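Local structure of post-proline cleaving enzyme (Rickettsia typhi, 4HVT) at residues G185-P190 and D649-P654; K206-S211 and P215-I220; E502-N507 and F701-L706. The protein is probably a serine oligopeptidase of the prolyl oligopeptidase family, hydrolysing peptides on the carboxyl side of proline. One frame throughout, in Å; residues are numbered along the deposited sequence.

The three contacts sample both domains of a prolyl oligopeptidase, a beta-propeller and an alpha/beta-hydrolase domain. Contact 2 lies wholly in the propeller. Contact 3 lies wholly in the hydrolase part and joins helices 498-505 and 688-706. Contact 1 runs between the two domains, from strand 185-186 to the loop ahead of helix 655-664. Along the chain, 206-211 and 215-220 both fall between the two segments of contact 1, and contact 3 alternates with contact 1. Contacts 1 and 2 touch, with centres 13 Å apart. The centres of contacts 2 and 3 are 46 Å apart, on opposite sides of the chain's centre. Contact 1 is thus the one that spans both domains.

Contact 1 of 3, residues G185-P190 and D649-P654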
loop_
_atom_site.group_PDB
_atom_site.type_symbol
_atom_site.label_atom_id
_atom_site.label_comp_id
_atom_site.label_asym_id
_atom_site.label_seq_id
_atom_site.Cartn_x
_atom_site.Cartn_y
_atom_site.Cartn_z
ATOM N N GLY A 185 -4.968 -10.271 15.681
ATOM C CA GLY A 185 -5.807 -10.553 14.527
ATOM C C GLY A 185 -5.319 -9.756 13.336
ATOM O O GLY A 185 -4.843 -8.640 13.523
ATOM N N LYS A 186 -5.426 -10.341 12.127
ATOM C CA LYS A 186 -4.935 -9.633 10.936
ATOM C C LYS A 186 -5.746 -8.365 10.687
ATOM O O LYS A 186 -6.949 -8.390 10.430
ATOM C CB LYS A 186 -4.935 -10.498 9.684
ATOM C CG LYS A 186 -3.931 -11.618 9.716
ATOM C CD LYS A 186 -3.695 -12.201 8.328
ATOM C CE LYS A 186 -4.944 -12.809 7.740
ATOM N NZ LYS A 186 -4.652 -13.280 6.351
ATOM N N PHE A 187 -5.056 -7.247 10.745
ATOM C CA PHE A 187 -5.634 -5.905 10.596
ATOM C C PHE A 187 -6.837 -5.684 11.538
ATOM O O PHE A 187 -7.813 -5.033 11.208
ATOM C CB PHE A 187 -5.941 -5.599 9.137
ATOM C CG PHE A 187 -4.724 -5.677 8.254
ATOM C CD1 PHE A 187 -3.667 -4.789 8.429
ATOM C CD2 PHE A 187 -4.588 -6.689 7.341
ATOM C CE1 PHE A 187 -2.531 -4.850 7.637
ATOM C CE2 PHE A 187 -3.455 -6.773 6.568
ATOM C CZ PHE A 187 -2.435 -5.878 6.725
ATOM N N THR A 188 -6.667 -6.170 12.747
ATOM C CA THR A 188 -7.544 -5.770 13.876
ATOM C C THR A 188 -7.206 -4.350 14.201
ATOM O O THR A 188 -6.067 -4.050 14.575
ATOM C CB THR A 188 -7.318 -6.637 15.104
ATOM O OG1 THR A 188 -7.831 -7.965 14.851
ATOM C CG2 THR A 188 -8.080 -6.029 16.279
ATOM N N TYR A 189 -8.176 -3.467 13.997
ATOM C CA TYR A 189 -8.081 -2.068 14.347
ATOM C C TYR A 189 -9.316 -1.632 15.137
ATOM O O TYR A 189 -10.464 -2.042 14.802
ATOM C CB TYR A 189 -8.042 -1.184 13.091
ATOM C CG TYR A 189 -6.802 -1.219 12.268
ATOM C CD1 TYR A 189 -5.637 -0.587 12.677
ATOM C CD2 TYR A 189 -6.828 -1.802 11.020
ATOM C CE1 TYR A 189 -4.490 -0.596 11.845
ATOM C CE2 TYR A 189 -5.714 -1.820 10.202
ATOM C CZ TYR A 189 -4.564 -1.220 10.609
ATOM O OH TYR A 189 -3.491 -1.290 9.749
ATOM N N PRO A 190 -9.106 -0.820 16.184
ATOM C CA PRO A 190 -10.266 -0.381 16.998
ATOM C C PRO A 190 -10.771 0.992 16.603
ATOM O O PRO A 190 -9.999 1.838 16.104
ATOM C CB PRO A 190 -9.694 -0.326 18.401
ATOM C CG PRO A 190 -8.239 0.110 18.162
ATOM C CD PRO A 190 -7.845 -0.599 16.890
ATOM N N ASP A 649 5.544 -13.350 6.463
ATOM C CA ASP A 649 4.653 -12.837 5.421
ATOM C C ASP A 649 3.360 -13.636 5.520
ATOM O O ASP A 649 3.265 -14.748 5.035
ATOM C CB ASP A 649 5.300 -12.935 4.028
ATOM C CG ASP A 649 4.450 -12.268 2.917
ATOM O OD1 ASP A 649 3.175 -12.280 2.948
ATOM O OD2 ASP A 649 5.103 -11.755 1.969
ATOM N N GLN A 650 2.389 -13.042 6.184
ATOM C CA GLN A 650 1.067 -13.609 6.301
ATOM C C GLN A 650 0.108 -13.232 5.157
ATOM O O GLN A 650 -1.066 -13.684 5.158
ATOM C CB GLN A 650 0.452 -13.155 7.633
ATOM C CG GLN A 650 1.350 -13.560 8.801
ATOM C CD GLN A 650 0.766 -13.161 10.145
ATOM O OE1 GLN A 650 0.294 -12.052 10.290
ATOM N NE2 GLN A 650 0.771 -14.109 11.129
ATOM N N ARG A 651 0.537 -12.384 4.241
ATOM C CA ARG A 651 -0.304 -11.962 3.125
ATOM C C ARG A 651 -0.275 -13.102 2.085
ATOM O O ARG A 651 -1.268 -13.761 1.865
ATOM C CB ARG A 651 0.206 -10.643 2.539
ATOM C CG ARG A 651 -0.753 -9.903 1.620
ATOM C CD ARG A 651 -1.930 -9.246 2.377
ATOM N NE ARG A 651 -1.331 -8.466 3.434
ATOM C CZ ARG A 651 -0.710 -7.312 3.256
ATOM N NH1 ARG A 651 -0.748 -6.692 2.061
ATOM N NH2 ARG A 651 0.013 -6.780 4.249
ATOM N N VAL A 652 0.878 -13.347 1.459
ATOM C CA VAL A 652 0.969 -14.339 0.414
ATOM C C VAL A 652 1.575 -15.668 0.886
ATOM O O VAL A 652 1.308 -16.685 0.257
ATOM C CB VAL A 652 1.772 -13.835 -0.821
ATOM C CG1 VAL A 652 1.112 -12.636 -1.469
ATOM C CG2 VAL A 652 3.173 -13.446 -0.425
ATOM N N HIS A 653 2.380 -15.652 1.953
ATOM C CA HIS A 653 3.094 -16.810 2.497
ATOM C C HIS A 653 4.458 -16.960 1.787
ATOM O O HIS A 653 4.557 -16.784 0.600
ATOM C CB HIS A 653 2.271 -18.089 2.386
ATOM C CG HIS A 653 2.784 -19.236 3.218
ATOM N ND1 HIS A 653 3.903 -19.971 2.905
ATOM C CD2 HIS A 653 2.258 -19.825 4.317
ATOM C CE1 HIS A 653 4.089 -20.915 3.806
ATOM N NE2 HIS A 653 3.076 -20.866 4.660
ATOM N N PRO A 654 5.499 -17.282 2.531
ATOM C CA PRO A 654 6.799 -17.486 1.821
ATOM C C PRO A 654 6.928 -18.658 0.852
ATOM O O PRO A 654 7.925 -18.725 0.135
ATOM C CB PRO A 654 7.789 -17.712 2.964
ATOM C CG PRO A 654 6.989 -18.206 4.128
ATOM C CD PRO A 654 5.645 -17.504 3.980
HETATM O O HOH W 1 -3.449 -11.159 4.990
HETATM O O HOH W 2 -2.665 -15.261 6.546
#
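The torsions of Phe187 and Arg651 bring their ends together. Phe187 holds CG anti to its carbonyl carbon (chi1 -59°), and Arg651 folds at chi2 (73°) and again at chi3. Arg651 NH2 then lies at the ring edge, near the ring plane, 3.6 Å from Phe187 CZ. The planes of ring and guanidinium are 65° apart, so they do not stack. Arg651 NE makes a salt bridge to Asp154, which fixes the guanidinium beside the propeller. The two segments belong to different domains: 185-190 to the beta-propeller, with a type II turn from Gly185 to Thr188, and 649-654 to the hydrolase domain. Asp649 fits the acid of a Ser-His-Asp triad with Ser566 and His682, and its OD2 is hydrogen-bonded to His682 ND1. Asp649 OD1 accepts from Val652 N at 2.9 Å in an Asx motif. Lys186 reaches the same loop through water. One water lies 2.8 Å from Lys186 NZ and donates to Gln650 O at 2.6 Å. A second water, also bound to NZ, has a weak bond to that carbonyl. Lys186 NZ is also held by Ser212 O, and Gln650 OE1 accepts from Glu155 N.

Contact 2 of 3, residues K206-S211 and P215-I220; sequences KNEITS and PNSLYI
The hydroxyl of Tyr219 donates a very short hydrogen bond to Glu208, with OH only 2.5 Å from OE2. It uses the syn lone pair of OE2, on the side of the other carboxylate oxygen. The two side chains reach toward each other from their separate segments. The carboxylate carbon lies at the edge of the phenol ring, in its plane, while the carboxylate itself is turned 63° against the ring. Glu208 CG is anti to the carbonyl carbon (chi1 -70°) and the chain runs straight on from there, which carries the acid to the hydroxyl. Both carboxylate oxygens have further partners. OE2 makes a salt bridge to Lys232, and OE1 accepts from the backbone N of Leu204 and His205. This buried acid is therefore gripped by several partners, which would favour its charged form. Strand 217-222 is an inner strand of a four-stranded antiparallel propeller sheet, between 197-200 and 231-235. The loop that joins it to 197-200 folds back over its start, and Glu208 is the centre of an inverse gamma turn there. A single bridge pairs Ile209 with Pro215. Beside it, Asn216 N donates to Glu208 O at 3.1 Å. The bond is nearly straight at the hydrogen (167°), but the donor sits above the carbonyl plane. Pro215 CA adds a CA-H...O contact to the same oxygen at 3.5 Å. A water accepts from Ser217 N, 2.9 Å away, and lies 2.8 Å from Glu208 O. Farther along the loop, Thr210 CG2 packs 3.9 Å from Asn216 CB as the two side chains lie alongside, running in opposing senses. Thr210 OG1 is turned to other partners, Ile241 O and Ser212 N.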
loop_
_atom_site.group_PDB
_atom_site.type_symbol
_atom_site.label_atom_id
_atom_site.label_comp_id
_atom_site.label_asym_id
_atom_site.label_seq_id
_atom_site.Cartn_x
_atom_site.Cartn_y
_atom_site.Cartn_z
ATOM N N LYS A 206 -10.475 -18.864 18.402
ATOM C CA LYS A 206 -9.685 -19.334 17.251
ATOM C C LYS A 206 -10.427 -19.396 15.912
ATOM O O LYS A 206 -9.835 -19.124 14.848
ATOM C CB LYS A 206 -9.175 -20.792 17.542
ATOM N N ASN A 207 -11.676 -19.798 15.964
ATOM C CA ASN A 207 -12.479 -20.004 14.769
ATOM C C ASN A 207 -13.139 -18.743 14.184
ATOM O O ASN A 207 -13.818 -18.843 13.159
ATOM C CB ASN A 207 -13.531 -21.090 14.980
ATOM C CG ASN A 207 -14.673 -20.654 15.869
ATOM O OD1 ASN A 207 -14.527 -19.773 16.708
ATOM N ND2 ASN A 207 -15.827 -21.284 15.697
ATOM N N GLU A 208 -12.898 -17.579 14.810
ATOM C CA GLU A 208 -13.559 -16.335 14.391
ATOM C C GLU A 208 -12.757 -15.668 13.289
ATOM O O GLU A 208 -12.336 -14.526 13.393
ATOM C CB GLU A 208 -13.768 -15.386 15.562
ATOM C CG GLU A 208 -14.803 -15.887 16.533
ATOM C CD GLU A 208 -15.023 -14.979 17.709
ATOM O OE1 GLU A 208 -14.020 -14.419 18.231
ATOM O OE2 GLU A 208 -16.212 -14.856 18.121
ATOM N N ILE A 209 -12.552 -16.428 12.212
ATOM C CA ILE A 209 -11.796 -15.973 11.041
ATOM C C ILE A 209 -12.474 -16.484 9.769
ATOM O O ILE A 209 -13.176 -17.486 9.797
ATOM C CB ILE A 209 -10.303 -16.394 11.059
ATOM C CG1 ILE A 209 -10.190 -17.896 11.246
ATOM C CG2 ILE A 209 -9.579 -15.662 12.172
ATOM C CD1 ILE A 209 -8.772 -18.419 11.113
ATOM N N THR A 210 -12.270 -15.768 8.666
ATOM C CA THR A 210 -12.778 -16.173 7.370
ATOM C C THR A 210 -11.768 -17.122 6.748
ATOM O O THR A 210 -10.683 -17.355 7.282
ATOM C CB THR A 210 -12.960 -14.989 6.423
ATOM O OG1 THR A 210 -11.681 -14.441 6.102
ATOM C CG2 THR A 210 -13.826 -13.886 7.077
ATOM N N SER A 211 -12.105 -17.630 5.558
ATOM C CA SER A 211 -11.188 -18.466 4.794
ATOM C C SER A 211 -9.964 -17.739 4.304
ATOM O O SER A 211 -8.932 -18.389 3.929
ATOM C CB SER A 211 -11.928 -19.069 3.599
ATOM O OG SER A 211 -12.830 -20.048 4.104
ATOM N N PRO A 215 -10.180 -11.584 10.669
ATOM C CA PRO A 215 -11.289 -11.680 11.654
ATOM C C PRO A 215 -12.665 -11.602 10.998
ATOM O O PRO A 215 -12.888 -10.731 10.122
ATOM C CB PRO A 215 -11.076 -10.461 12.541
ATOM C CG PRO A 215 -9.589 -10.154 12.413
ATOM C CD PRO A 215 -9.273 -10.450 10.951
ATOM N N ASN A 216 -13.567 -12.493 11.417
ATOM C CA ASN A 216 -14.908 -12.495 10.893
ATOM C C ASN A 216 -15.956 -11.787 11.781
ATOM O O ASN A 216 -17.129 -11.723 11.403
ATOM C CB ASN A 216 -15.394 -13.920 10.598
ATOM C CG ASN A 216 -15.730 -14.703 11.866
ATOM O OD1 ASN A 216 -15.327 -14.362 12.977
ATOM N ND2 ASN A 216 -16.480 -15.765 11.706
ATOM N N SER A 217 -15.544 -11.253 12.911
ATOM C CA SER A 217 -16.527 -10.706 13.885
ATOM C C SER A 217 -16.208 -9.321 14.340
ATOM O O SER A 217 -15.040 -8.946 14.308
ATOM C CB SER A 217 -16.604 -11.622 15.099
ATOM O OG SER A 217 -16.969 -12.932 14.716
ATOM N N LEU A 218 -17.220 -8.581 14.793
ATOM C CA LEU A 218 -17.043 -7.314 15.469
ATOM C C LEU A 218 -17.585 -7.448 16.850
ATOM O O LEU A 218 -18.665 -8.050 17.032
ATOM C CB LEU A 218 -17.840 -6.224 14.733
ATOM C CG LEU A 218 -17.345 -5.854 13.314
ATOM C CD1 LEU A 218 -18.262 -4.820 12.638
ATOM C CD2 LEU A 218 -15.914 -5.354 13.368
ATOM N N TYR A 219 -16.842 -6.926 17.801
ATOM C CA TYR A 219 -17.187 -6.866 19.225
ATOM C C TYR A 219 -17.193 -5.415 19.711
ATOM O O TYR A 219 -16.385 -4.553 19.263
ATOM C CB TYR A 219 -16.178 -7.628 20.058
ATOM C CG TYR A 219 -16.297 -9.151 20.029
ATOM C CD1 TYR A 219 -15.787 -9.940 18.954
ATOM C CD2 TYR A 219 -16.905 -9.819 21.057
ATOM C CE1 TYR A 219 -15.895 -11.303 18.959
ATOM C CE2 TYR A 219 -17.023 -11.232 21.058
ATOM C CZ TYR A 219 -16.532 -11.966 20.037
ATOM O OH TYR A 219 -16.676 -13.363 20.111
ATOM N N ILE A 220 -18.106 -5.152 20.646
ATOM C CA ILE A 220 -18.129 -3.881 21.378
ATOM C C ILE A 220 -17.661 -4.167 22.815
ATOM O O ILE A 220 -18.059 -5.167 23.441
ATOM C CB ILE A 220 -19.534 -3.209 21.292
ATOM C CG1 ILE A 220 -19.554 -1.823 21.884
ATOM C CG2 ILE A 220 -20.584 -4.075 21.931
ATOM C CD1 ILE A 220 -20.816 -1.010 21.509
HETATM O O HOH W 3 -13.200 -12.093 14.417
#

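Contact 3 of 3, residues E502-N507 and F701-L706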
loop_
_atom_site.group_PDB
_atom_site.type_symbol
_atom_site.label_atom_id
_atom_site.label_comp_id
_atom_site.label_asym_id
_atom_site.label_seq_id
_atom_site.Cartn_x
_atom_site.Cartn_y
_atom_site.Cartn_z
ATOM N N GLU A 502 19.006 8.690 -6.313
ATOM C CA GLU A 502 20.390 8.900 -5.865
ATOM C C GLU A 502 21.284 7.694 -6.061
ATOM O O GLU A 502 22.428 7.847 -6.409
ATOM C CB GLU A 502 20.426 9.306 -4.409
ATOM C CG GLU A 502 19.692 10.603 -4.129
ATOM C CD GLU A 502 20.421 11.422 -3.125
ATOM O OE1 GLU A 502 21.484 11.974 -3.540
ATOM O OE2 GLU A 502 19.935 11.528 -1.970
ATOM N N VAL A 503 20.774 6.493 -5.832
ATOM C CA VAL A 503 21.604 5.309 -5.960
ATOM C C VAL A 503 21.681 4.827 -7.399
ATOM O O VAL A 503 22.747 4.412 -7.818
ATOM C CB VAL A 503 21.172 4.155 -5.078
ATOM C CG1 VAL A 503 22.143 3.011 -5.277
ATOM C CG2 VAL A 503 21.155 4.620 -3.630
ATOM N N TRP A 504 20.575 4.906 -8.136
ATOM C CA TRP A 504 20.512 4.412 -9.502
ATOM C C TRP A 504 20.763 5.536 -10.542
ATOM O O TRP A 504 21.731 5.450 -11.284
ATOM C CB TRP A 504 19.197 3.635 -9.736
ATOM C CG TRP A 504 19.232 2.751 -10.972
ATOM C CD1 TRP A 504 18.644 3.033 -12.159
ATOM C CD2 TRP A 504 19.919 1.527 -11.142
ATOM N NE1 TRP A 504 18.931 2.080 -13.071
ATOM C CE2 TRP A 504 19.693 1.112 -12.471
ATOM C CE3 TRP A 504 20.712 0.726 -10.308
ATOM C CZ2 TRP A 504 20.227 -0.081 -12.994
ATOM C CZ3 TRP A 504 21.245 -0.453 -10.829
ATOM C CH2 TRP A 504 21.002 -0.835 -12.167
ATOM N N VAL A 505 19.915 6.568 -10.576
ATOM C CA VAL A 505 19.873 7.519 -11.707
ATOM C C VAL A 505 21.069 8.465 -11.672
ATOM O O VAL A 505 21.646 8.788 -12.723
ATOM C CB VAL A 505 18.553 8.324 -11.776
ATOM C CG1 VAL A 505 18.491 9.141 -13.053
ATOM C CG2 VAL A 505 17.335 7.391 -11.750
ATOM N N LYS A 506 21.491 8.834 -10.477
ATOM C CA LYS A 506 22.716 9.657 -10.309
ATOM C C LYS A 506 23.986 8.946 -10.744
ATOM O O LYS A 506 25.004 9.581 -11.054
ATOM C CB LYS A 506 22.834 10.127 -8.849
ATOM C CG LYS A 506 24.059 10.975 -8.495
ATOM C CD LYS A 506 23.911 11.483 -7.065
ATOM C CE LYS A 506 24.901 12.584 -6.682
ATOM N NZ LYS A 506 24.482 13.159 -5.364
ATOM N N ASN A 507 23.950 7.621 -10.773
ATOM C CA ASN A 507 25.034 6.813 -11.272
ATOM C C ASN A 507 24.830 6.412 -12.748
ATOM O O ASN A 507 25.487 5.484 -13.256
ATOM C CB ASN A 507 25.189 5.621 -10.308
ATOM C CG ASN A 507 25.909 6.014 -9.049
ATOM O OD1 ASN A 507 26.955 6.655 -9.121
ATOM N ND2 ASN A 507 25.405 5.619 -7.911
ATOM N N PHE A 701 22.752 -6.247 -6.232
ATOM C CA PHE A 701 22.389 -7.255 -7.236
ATOM C C PHE A 701 22.246 -6.591 -8.634
ATOM O O PHE A 701 22.769 -7.079 -9.627
ATOM C CB PHE A 701 21.107 -8.027 -6.804
ATOM C CG PHE A 701 20.450 -8.783 -7.911
ATOM C CD1 PHE A 701 20.959 -10.015 -8.346
ATOM C CD2 PHE A 701 19.342 -8.284 -8.534
ATOM C CE1 PHE A 701 20.318 -10.703 -9.361
ATOM C CE2 PHE A 701 18.729 -8.953 -9.568
ATOM C CZ PHE A 701 19.230 -10.156 -9.987
ATOM N N PHE A 702 21.511 -5.498 -8.716
ATOM C CA PHE A 702 21.224 -4.890 -10.009
ATOM C C PHE A 702 22.420 -4.189 -10.541
ATOM O O PHE A 702 22.665 -4.208 -11.743
ATOM C CB PHE A 702 20.025 -3.935 -9.905
ATOM C CG PHE A 702 18.695 -4.638 -10.041
ATOM C CD1 PHE A 702 18.392 -5.297 -11.212
ATOM C CD2 PHE A 702 17.705 -4.517 -9.037
ATOM C CE1 PHE A 702 17.169 -5.926 -11.394
ATOM C CE2 PHE A 702 16.491 -5.127 -9.217
ATOM C CZ PHE A 702 16.229 -5.845 -10.395
ATOM N N ALA A 703 23.164 -3.536 -9.653
ATOM C CA ALA A 703 24.334 -2.771 -10.094
ATOM C C ALA A 703 25.343 -3.744 -10.683
ATOM O O ALA A 703 25.960 -3.473 -11.745
ATOM C CB ALA A 703 24.942 -2.032 -8.945
ATOM N N ASN A 704 25.504 -4.885 -10.034
ATOM C CA ASN A 704 26.457 -5.879 -10.500
ATOM C C ASN A 704 25.986 -6.603 -11.777
ATOM O O ASN A 704 26.800 -6.830 -12.701
ATOM C CB ASN A 704 26.724 -6.868 -9.376
ATOM C CG ASN A 704 27.691 -7.952 -9.757
ATOM O OD1 ASN A 704 28.965 -7.791 -9.657
ATOM N ND2 ASN A 704 27.151 -9.063 -10.202
ATOM N N ALA A 705 24.701 -6.952 -11.827
ATOM C CA ALA A 705 24.110 -7.632 -12.981
ATOM C C ALA A 705 24.066 -6.780 -14.255
ATOM O O ALA A 705 24.297 -7.309 -15.379
ATOM C CB ALA A 705 22.708 -8.175 -12.643
ATOM N N LEU A 706 23.857 -5.473 -14.103
ATOM C CA LEU A 706 23.565 -4.618 -15.244
ATOM C C LEU A 706 24.692 -3.681 -15.513
ATOM O O LEU A 706 24.548 -2.791 -16.353
ATOM C CB LEU A 706 22.256 -3.840 -14.987
ATOM C CG LEU A 706 21.036 -4.704 -14.628
ATOM C CD1 LEU A 706 19.807 -3.856 -14.286
ATOM C CD2 LEU A 706 20.674 -5.712 -15.714
#
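Trp504 carries the contact by pushing the six-membered end of its indole against helix 688-706. Its CG stands anti to the backbone N (chi1 -163°), which swings the ring out from helix 498-505 toward its neighbour. The tight part is at the ring edge. Trp504 CZ3 lies 3.8 Å from Phe702 CB, and Trp504 CH2 is 3.8 Å from Phe702 O. The backbone N of Ala703 also sits near the ring plane. Leu706 CD1 comes in obliquely, 3.9 Å from Trp504 CH2. The side chains of Phe702 and Leu706 each cross the indole at about a right angle. Trp504 NE1 is used in a weak bond to Val510 O. Behind this seam Phe702 and Leu706 reach Ala585 of strand 585-589, so the indole packs against a helix that itself lies on the central sheet of the alpha/beta-hydrolase domain. The solvent side, around Glu502, Lys506 and Asn507, is looser and more polar. Lys506 is exposed, and its NZ makes a long salt bridge to Glu502 OE1, at 3.7 Å. Asn507, partly exposed, is fixed more firmly. Asn507 ND2 donates to Val503 O at 2.9 Å, with an angle of 169° at the hydrogen, and also to Glu62 of helix 56-67. With no hydrogen bond between the two segments, the contact rests on van der Waals and apolar packing of one indole.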